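Local coordinates for Exo-1,5-alpha-L-arabinofuranobiosidase (Gibberella zeae, PDB 2YDT), which probably releases arabinobiose units from the ends of alpha-1,5-linked arabinan, and here holds an iminosugar inhibitor in its active site, at residues 162-167 / 251-255; 199-203 / 256-261. All blocks are in the same frame, centred on the assembly; numbering follows the deposited sequence. Where two conformers were deposited one is given.

Contact 1: residues 162-167 / 251-255. With SO4 (sulfate ion), chain G.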
loop_
_atom_site.group_PDB
_atom_site.type_symbol
_atom_site.label_atom_id
_atom_site.label_comp_id
_atom_site.label_asym_id
_atom_site.label_seq_id
_atom_site.Cartn_x
_atom_site.Cartn_y
_atom_site.Cartn_z
ATOM N N TYR A 162 11.858 -4.561 10.929
ATOM C CA TYR A 162 13.041 -3.757 11.336
ATOM C C TYR A 162 13.702 -4.476 12.485
ATOM O O TYR A 162 13.121 -4.564 13.560
ATOM C CB TYR A 162 12.651 -2.356 11.771
ATOM C CG TYR A 162 13.820 -1.529 12.287
ATOM C CD1 TYR A 162 14.893 -1.210 11.457
ATOM C CD2 TYR A 162 13.874 -1.120 13.620
ATOM C CE1 TYR A 162 15.979 -0.462 11.917
ATOM C CE2 TYR A 162 14.926 -0.360 14.062
ATOM C CZ TYR A 162 15.964 -0.046 13.220
ATOM O OH TYR A 162 17.009 0.741 13.698
ATOM N N LYS A 163 14.891 -5.018 12.234
ATOM C CA LYS A 163 15.622 -5.774 13.247
ATOM C C LYS A 163 14.740 -6.894 13.791
ATOM O O LYS A 163 14.273 -7.744 13.039
ATOM C CB LYS A 163 16.177 -4.775 14.293
ATOM C CG LYS A 163 17.168 -3.787 13.680
ATOM C CD LYS A 163 17.887 -2.937 14.733
ATOM C CE LYS A 163 19.059 -2.118 14.197
ATOM N NZ LYS A 163 19.739 -2.657 12.962
ATOM N N GLU A 164 14.484 -6.928 15.076
ATOM C CA GLU A 164 13.757 -8.054 15.616
ATOM C C GLU A 164 12.244 -7.817 15.687
ATOM O O GLU A 164 11.516 -8.667 16.229
ATOM C CB GLU A 164 14.325 -8.412 16.996
ATOM C CG GLU A 164 13.764 -7.570 18.150
ATOM C CD GLU A 164 14.240 -6.138 18.224
ATOM O OE1 GLU A 164 15.021 -5.652 17.364
ATOM O OE2 GLU A 164 13.807 -5.465 19.182
ATOM N N LYS A 165 11.774 -6.691 15.142
ATOM C CA LYS A 165 10.348 -6.345 15.202
ATOM C C LYS A 165 9.690 -6.370 13.834
ATOM O O LYS A 165 10.321 -6.069 12.821
ATOM C CB LYS A 165 10.125 -4.957 15.778
ATOM C CG LYS A 165 10.613 -4.752 17.197
ATOM C CD LYS A 165 10.457 -3.334 17.613
ATOM C CE LYS A 165 11.235 -3.041 18.876
ATOM N NZ LYS A 165 11.035 -1.668 19.378
ATOM N N LEU A 166 8.411 -6.674 13.831
ATOM C CA LEU A 166 7.562 -6.433 12.644
ATOM C C LEU A 166 6.737 -5.166 12.944
ATOM O O LEU A 166 6.098 -5.052 13.988
ATOM C CB LEU A 166 6.657 -7.625 12.359
ATOM C CG LEU A 166 5.632 -7.490 11.223
ATOM C CD1 LEU A 166 6.339 -7.422 9.867
ATOM C CD2 LEU A 166 4.590 -8.635 11.274
ATOM N N ILE A 167 6.788 -4.204 12.029
ATOM C CA ILE A 167 6.065 -2.937 12.180
ATOM C C ILE A 167 4.861 -2.912 11.243
ATOM O O ILE A 167 4.979 -3.265 10.072
ATOM C CB ILE A 167 6.964 -1.707 11.859
ATOM C CG1 ILE A 167 8.305 -1.809 12.605
ATOM C CG2 ILE A 167 6.239 -0.396 12.191
ATOM C CD1 ILE A 167 9.280 -0.759 12.240
ATOM N N LYS A 251 16.953 6.778 9.870
ATOM C CA LYS A 251 17.684 5.579 10.145
ATOM C C LYS A 251 16.868 4.543 10.909
ATOM O O LYS A 251 16.961 3.334 10.633
ATOM C CB LYS A 251 18.941 5.936 10.938
ATOM C CG LYS A 251 20.139 5.357 10.353
ATOM C CD LYS A 251 20.555 6.163 9.115
ATOM C CE LYS A 251 22.089 6.379 8.995
ATOM N NZ LYS A 251 22.642 6.633 7.558
ATOM N N ASP A 252 16.042 5.029 11.829
ATOM C CA ASP A 252 15.173 4.197 12.612
ATOM C C ASP A 252 13.737 4.419 12.104
ATOM O O ASP A 252 13.189 5.506 12.283
ATOM C CB ASP A 252 15.264 4.565 14.092
ATOM C CG ASP A 252 14.470 3.613 14.984
ATOM O OD1 ASP A 252 13.505 2.936 14.532
ATOM O OD2 ASP A 252 14.785 3.534 16.206
ATOM N N PRO A 253 13.134 3.389 11.456
ATOM C CA PRO A 253 11.817 3.569 10.839
ATOM C C PRO A 253 10.661 3.572 11.861
ATOM O O PRO A 253 9.465 3.667 11.510
ATOM C CB PRO A 253 11.766 2.404 9.849
ATOM C CG PRO A 253 12.491 1.347 10.550
ATOM C CD PRO A 253 13.652 2.027 11.211
ATOM N N GLN A 254 11.008 3.514 13.138
ATOM C CA GLN A 254 10.064 3.769 14.240
ATOM C C GLN A 254 9.960 5.243 14.645
ATOM O O GLN A 254 9.137 5.620 15.501
ATOM C CB GLN A 254 10.439 2.944 15.473
ATOM C CG GLN A 254 10.439 1.444 15.239
ATOM C CD GLN A 254 11.110 0.701 16.367
ATOM O OE1 GLN A 254 10.433 0.067 17.189
ATOM N NE2 GLN A 254 12.454 0.783 16.430
ATOM N N LYS A 255 10.843 6.052 14.064
ATOM C CA LYS A 255 11.026 7.433 14.463
ATOM C C LYS A 255 10.905 8.415 13.319
ATOM O O LYS A 255 11.690 9.378 13.208
ATOM C CB LYS A 255 12.404 7.584 15.121
ATOM C CG LYS A 255 12.623 6.708 16.354
ATOM C CD LYS A 255 13.971 7.110 17.047
ATOM C CE LYS A 255 14.291 6.207 18.194
ATOM N NZ LYS A 255 13.381 6.478 19.316
HETATM S S SO4 G . 16.417 -5.291 8.950
HETATM O O1 SO4 G . 15.158 -6.015 9.082
HETATM O O2 SO4 G . 16.618 -4.435 10.105
HETATM O O3 SO4 G . 17.532 -6.232 8.859
HETATM O O4 SO4 G . 16.330 -4.504 7.714
HETATM O O HOH W 1 17.009 0.976 16.541
HETATM O O HOH W 2 13.969 -0.786 18.358
#
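The tight hairpin joining strands 154-162 and 165-172 of one propeller blade meets, through Tyr162, the Asp252-Lys255 turn of the next blade, where Pro253 lies over the tyrosine ring. The hairpin is a type II' beta turn from Tyr162 to Lys165, closed by backbone bonds in both directions between those two residues. Pro253 CD stands 3.5 Å from the centroid of the Tyr162 ring and 12° off its normal, the geometry of a CH-pi contact. Lys163 CG covers the opposite face, so the ring is sandwiched between aliphatic carbons. The first torsion of Tyr162 (chi1 176°, CG opposite the backbone N) carries the ring across to the proline, and its hydroxyl meets a water 2.9 Å from OH.

Gln254 carries the polar half. Its extended chain crosses that of Lys165 at about a right angle, and Lys165 NZ donates to Gln254 OE1 at 2.9 Å, in the carbonyl plane on a lone pair (C=O...N 135°). The other end of the amide is also held: Gln254 NE2 donates to Asp252 OD1 at 3.1 Å on the syn lone pair, while a second water accepts from both Gln254 NE2 and Lys165 NZ. Asp252 OD1 takes a further bond from Gln254 N at 2.9 Å, from above the carboxylate plane, which makes an Asx turn. Bonds at both amide ends should fix its rotation. Deeper in, Ile167 CD1 packs 3.9 Å from Gln254 CG.

A sulfate, probably from the crystallisation liquor, accepts from Lys163 N at 2.8 Å through O2, and Lys217 also binds it. Such packing of a hairpin turn against a loop of the following four-stranded antiparallel sheet is an inter-blade contact of a six-bladed beta-propeller.

Contact 2: residues 199-203 / 256-261; sequences DDTKY and FLNKAH
The backbones come closest at Asp200 and Leu257, whose CA atoms are 4.5 Å apart, where the end of strand 198-201 meets the type I beta turn from Phe256 to Lys259. Leu257 CA lies 3.1 Å from Asp200 O, a CA-H...O contact with 129° at the hydrogen, and a water bridges the chains by donating to Asp199 O and accepting from Leu257 N. Both Asp200 and Thr201 pair with Leu183 of strand 182-188, a classic beta bulge at this strand end.

Leu257 supplies most of the apolar contact. Its two methyls divide: CD2 lies 4.1 Å from Asp199 CB, and CD1 lies 4.0 Å from Lys202 CG. Lys202 NZ bridges to Asp199 OD2 at 2.7 Å, which ties the two side chains beside the leucine.

At the far end, Tyr203 OH and His261 ND1 share a 2.7 Å hydrogen bond. Neither ring lies over the other's face; their planes are 30° apart, and ND1 lies at the tyrosine's edge in its plane. Tyr227 and Arg248 also bond Tyr203 OH, so several partners grip the hydroxyl. The outer strand of one propeller blade thus rests on the loop that precedes the last strand of the next.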
loop_
_atom_site.group_PDB
_atom_site.type_symbol
_atom_site.label_atom_id
_atom_site.label_comp_id
_atom_site.label_asym_id
_atom_site.label_seq_id
_atom_site.Cartn_x
_atom_site.Cartn_y
_atom_site.Cartn_z
ATOM N N ASP A 199 3.031 7.387 17.309
ATOM C CA ASP A 199 2.758 8.340 16.221
ATOM C C ASP A 199 3.935 8.420 15.253
ATOM O O ASP A 199 5.120 8.459 15.680
ATOM C CB ASP A 199 2.480 9.719 16.782
ATOM C CG ASP A 199 1.140 9.804 17.517
ATOM O OD1 ASP A 199 0.308 8.876 17.430
ATOM O OD2 ASP A 199 0.967 10.752 18.325
ATOM N N ASP A 200 3.613 8.435 13.949
ATOM C CA ASP A 200 4.582 8.515 12.871
ATOM C C ASP A 200 4.615 9.894 12.193
ATOM O O ASP A 200 5.670 10.294 11.691
ATOM C CB ASP A 200 4.308 7.459 11.797
ATOM C CG ASP A 200 4.520 6.049 12.285
ATOM O OD1 ASP A 200 5.455 5.823 13.074
ATOM O OD2 ASP A 200 3.710 5.175 11.861
ATOM N N THR A 201 3.456 10.545 12.095
ATOM C CA THR A 201 3.324 11.826 11.401
ATOM C C THR A 201 1.978 12.396 11.799
ATOM O O THR A 201 0.953 11.721 11.738
ATOM C CB THR A 201 3.427 11.673 9.845
ATOM O OG1 THR A 201 4.801 11.633 9.454
ATOM C CG2 THR A 201 2.752 12.830 9.109
ATOM N N LYS A 202 1.985 13.645 12.251
ATOM C CA LYS A 202 0.773 14.346 12.621
ATOM C C LYS A 202 1.000 15.843 12.499
ATOM O O LYS A 202 2.122 16.315 12.591
ATOM C CB LYS A 202 0.331 14.020 14.042
ATOM C CG LYS A 202 1.303 14.411 15.130
ATOM C CD LYS A 202 0.900 13.742 16.444
ATOM C CE LYS A 202 1.867 14.077 17.556
ATOM N NZ LYS A 202 1.466 13.338 18.776
ATOM N N TYR A 203 -0.080 16.578 12.291
ATOM C CA TYR A 203 -0.031 18.009 12.016
ATOM C C TYR A 203 -0.959 18.794 12.949
ATOM O O TYR A 203 -2.055 18.404 13.218
ATOM C CB TYR A 203 -0.356 18.265 10.544
ATOM C CG TYR A 203 0.762 17.812 9.639
ATOM C CD1 TYR A 203 1.906 18.576 9.439
ATOM C CD2 TYR A 203 0.735 16.560 9.027
ATOM C CE1 TYR A 203 2.925 18.144 8.649
ATOM C CE2 TYR A 203 1.760 16.117 8.250
ATOM C CZ TYR A 203 2.879 16.911 8.037
ATOM O OH TYR A 203 3.940 16.480 7.281
ATOM N N PHE A 256 9.900 8.237 12.480
ATOM C CA PHE A 256 9.627 9.242 11.456
ATOM C C PHE A 256 9.034 10.546 12.013
ATOM O O PHE A 256 9.091 11.568 11.339
ATOM C CB PHE A 256 8.762 8.672 10.326
ATOM C CG PHE A 256 9.470 7.617 9.480
ATOM C CD1 PHE A 256 10.567 7.967 8.723
ATOM C CD2 PHE A 256 9.024 6.284 9.466
ATOM C CE1 PHE A 256 11.219 7.014 7.918
ATOM C CE2 PHE A 256 9.641 5.343 8.683
ATOM C CZ PHE A 256 10.738 5.699 7.906
ATOM N N LEU A 257 8.441 10.519 13.203
ATOM C CA LEU A 257 7.645 11.648 13.684
ATOM C C LEU A 257 8.484 12.919 13.797
ATOM O O LEU A 257 7.982 14.020 13.499
ATOM C CB LEU A 257 7.011 11.333 15.018
ATOM C CG LEU A 257 6.243 12.484 15.660
ATOM C CD1 LEU A 257 5.013 12.835 14.821
ATOM C CD2 LEU A 257 5.846 12.101 17.073
ATOM N N ASN A 258 9.748 12.774 14.207
ATOM C CA ASN A 258 10.633 13.941 14.445
ATOM C C ASN A 258 11.472 14.382 13.273
ATOM O O ASN A 258 12.332 15.270 13.407
ATOM C CB ASN A 258 11.581 13.684 15.622
ATOM C CG ASN A 258 12.822 12.898 15.210
ATOM O OD1 ASN A 258 13.987 13.314 15.426
ATOM N ND2 ASN A 258 12.593 11.813 14.574
ATOM N N LYS A 259 11.254 13.788 12.113
ATOM C CA LYS A 259 12.064 14.059 10.947
ATOM C C LYS A 259 11.394 15.104 10.087
ATOM O O LYS A 259 10.167 15.156 9.996
ATOM C CB LYS A 259 12.292 12.787 10.144
ATOM C CG LYS A 259 12.923 11.630 10.958
ATOM C CD LYS A 259 14.261 12.071 11.555
ATOM C CE LYS A 259 15.061 10.890 12.045
ATOM N NZ LYS A 259 14.410 10.129 13.140
ATOM N N ALA A 260 12.206 15.892 9.411
ATOM C CA ALA A 260 11.694 16.918 8.500
ATOM C C ALA A 260 10.896 16.265 7.377
ATOM O O ALA A 260 11.183 15.135 6.952
ATOM C CB ALA A 260 12.856 17.708 7.904
ATOM N N HIS A 261 9.881 16.968 6.897
ATOM C CA HIS A 261 9.116 16.470 5.769
ATOM C C HIS A 261 9.567 17.119 4.457
ATOM O O HIS A 261 10.214 18.185 4.452
ATOM C CB HIS A 261 7.591 16.599 5.993
ATOM C CG HIS A 261 7.045 18.000 6.068
ATOM N ND1 HIS A 261 5.796 18.259 6.596
ATOM C CD2 HIS A 261 7.564 19.213 5.721
ATOM C CE1 HIS A 261 5.564 19.562 6.547
ATOM N NE2 HIS A 261 6.631 20.163 6.054
HETATM O O HOH W 3 7.742 8.074 15.020
#

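In the fold
After the earlier blades, the chain reaches the hairpin 162-167 and then the strand end 199-203, both in the four-stranded sheet that runs from 154-162 to 198-201. It next builds strands 209-217, 223-230 and 245-250 of the following sheet before entering the continuous loop 251-261. The first half of that loop closes contact 1 across 83 intervening residues, and the second half closes contact 2 across 52. Because the segments alternate along the chain, the two closures cross. Their centres lie 15 Å apart on the same side of the chain's centre, so one inter-strand loop joins two separate places on the preceding blade.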